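Local coordinates for protein ENT (PDB 5ZX1) that is of uncertain molecular function but carries an ENT domain, a small helical module that probably mediates protein interactions in a transcription-related role, at residues A[92-95]-A[96-100]. Sequence-based numbering, arbitrary orientation.
Sequences DVLV and TSVAA
A chi1 of 58° sets Thr96 OG1 between its own backbone N and carbonyl carbon, turned back toward the first turn of helix 93-101. There the hydroxyl meets two carbonyls of the preceding turn: OG1 lies 3.1 Å from Asp92 O and 3.2 Å from Val93 O, and its single proton has both carbonyls within reach, without the geometry settling which accepts it. Ser97, with OG anti to the carbonyl carbon and beside the backbone N (chi1 -43°), also turns back to Val93 O, but its 2.4 Å OG-O separation is too short to be taken at face value. The helical register rests on the main-chain bonds instead. Thr96 N reaches Asp92 O at 3.0 Å, and Ser97 N, Val98 N and Ala99 N repeat the i to i-4 pattern on Val93, Leu94 and Val95.

Asp92 is the N-cap: Val95 N donates to its OD1 at 2.8 Å and 169°, on the anti lone pair, while OD2 makes a weak, long ion pair with Arg50. Leu94 and Val98, one turn apart, lie side by side and point the same way, their nearest methyls, CD1 of Leu94 and CG2 of Val98, 4.0 Å apart. Val95 is buried against Arg50, Cys53 and Met54 of helix 30-56, and Val98 also touches Met54, so that helix 93-101 rests on the long helix 30-56 of this all-helical ENT domain. Chemically, the capping carboxylate satisfies an amide that the first turn cannot, and its negative charge would be expected to complement the helix dipole.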
loop_
_atom_site.group_PDB
_atom_site.type_symbol
_atom_site.label_atom_id
_atom_site.label_comp_id
_atom_site.label_asym_id
_atom_site.label_seq_id
_atom_site.Cartn_x
_atom_site.Cartn_y
_atom_site.Cartn_z
ATOM N N ASP A 92 8.320 -2.748 7.170
ATOM C CA ASP A 92 7.876 -1.810 8.190
ATOM C C ASP A 92 7.461 -2.590 9.439
ATOM O O ASP A 92 6.881 -3.683 9.331
ATOM C CB ASP A 92 6.723 -0.960 7.668
ATOM C CG ASP A 92 6.101 -0.105 8.739
ATOM O OD1 ASP A 92 5.324 -0.656 9.549
ATOM O OD2 ASP A 92 6.384 1.113 8.764
ATOM N N VAL A 93 7.766 -2.033 10.615
ATOM C CA VAL A 93 7.548 -2.714 11.905
ATOM C C VAL A 93 6.074 -2.809 12.318
ATOM O O VAL A 93 5.622 -3.843 12.814
ATOM C CB VAL A 93 8.344 -2.027 13.029
ATOM C CG1 VAL A 93 8.205 -2.823 14.318
ATOM C CG2 VAL A 93 9.807 -1.888 12.637
ATOM N N LEU A 94 5.331 -1.726 12.146
ATOM C CA LEU A 94 3.900 -1.779 12.418
ATOM C C LEU A 94 3.269 -2.849 11.510
ATOM O O LEU A 94 2.561 -3.733 11.994
ATOM C CB LEU A 94 3.259 -0.407 12.206
ATOM C CG LEU A 94 1.756 -0.280 12.481
ATOM C CD1 LEU A 94 1.406 -0.771 13.871
ATOM C CD2 LEU A 94 1.308 1.154 12.308
ATOM N N VAL A 95 3.587 -2.809 10.213
ATOM C CA VAL A 95 2.995 -3.739 9.246
ATOM C C VAL A 95 3.249 -5.180 9.665
ATOM O O VAL A 95 2.307 -5.969 9.815
ATOM C CB VAL A 95 3.521 -3.498 7.793
ATOM C CG1 VAL A 95 2.942 -4.528 6.848
ATOM C CG2 VAL A 95 3.178 -2.090 7.295
ATOM N N THR A 96 4.518 -5.528 9.861
ATOM C CA THR A 96 4.846 -6.897 10.253
ATOM C C THR A 96 4.237 -7.284 11.624
ATOM O O THR A 96 3.793 -8.420 11.800
ATOM C CB THR A 96 6.382 -7.125 10.278
ATOM O OG1 THR A 96 6.992 -6.206 11.185
ATOM C CG2 THR A 96 6.975 -6.894 8.908
ATOM N N SER A 97 4.196 -6.363 12.590
ATOM C CA SER A 97 3.567 -6.678 13.884
ATOM C C SER A 97 2.079 -6.993 13.751
ATOM O O SER A 97 1.561 -7.894 14.415
ATOM C CB SER A 97 3.743 -5.534 14.867
ATOM O OG SER A 97 5.057 -5.040 14.799
ATOM N N VAL A 98 1.390 -6.241 12.899
ATOM C CA VAL A 98 -0.031 -6.482 12.661
ATOM C C VAL A 98 -0.247 -7.823 11.965
ATOM O O VAL A 98 -1.201 -8.546 12.264
ATOM C CB VAL A 98 -0.651 -5.349 11.841
ATOM C CG1 VAL A 98 -2.133 -5.637 11.554
ATOM C CG2 VAL A 98 -0.474 -4.028 12.568
ATOM N N ALA A 99 0.629 -8.166 11.030
ATOM C CA ALA A 99 0.508 -9.466 10.382
ATOM C C ALA A 99 0.828 -10.566 11.394
ATOM O O ALA A 99 0.187 -11.624 11.423
ATOM C CB ALA A 99 1.415 -9.553 9.168
ATOM N N ALA A 100 1.805 -10.296 12.251
ATOM C CA ALA A 100 2.215 -11.262 13.264
ATOM C C ALA A 100 1.127 -11.466 14.323
ATOM O O ALA A 100 0.813 -12.597 14.687
ATOM C CB ALA A 100 3.506 -10.822 13.916
#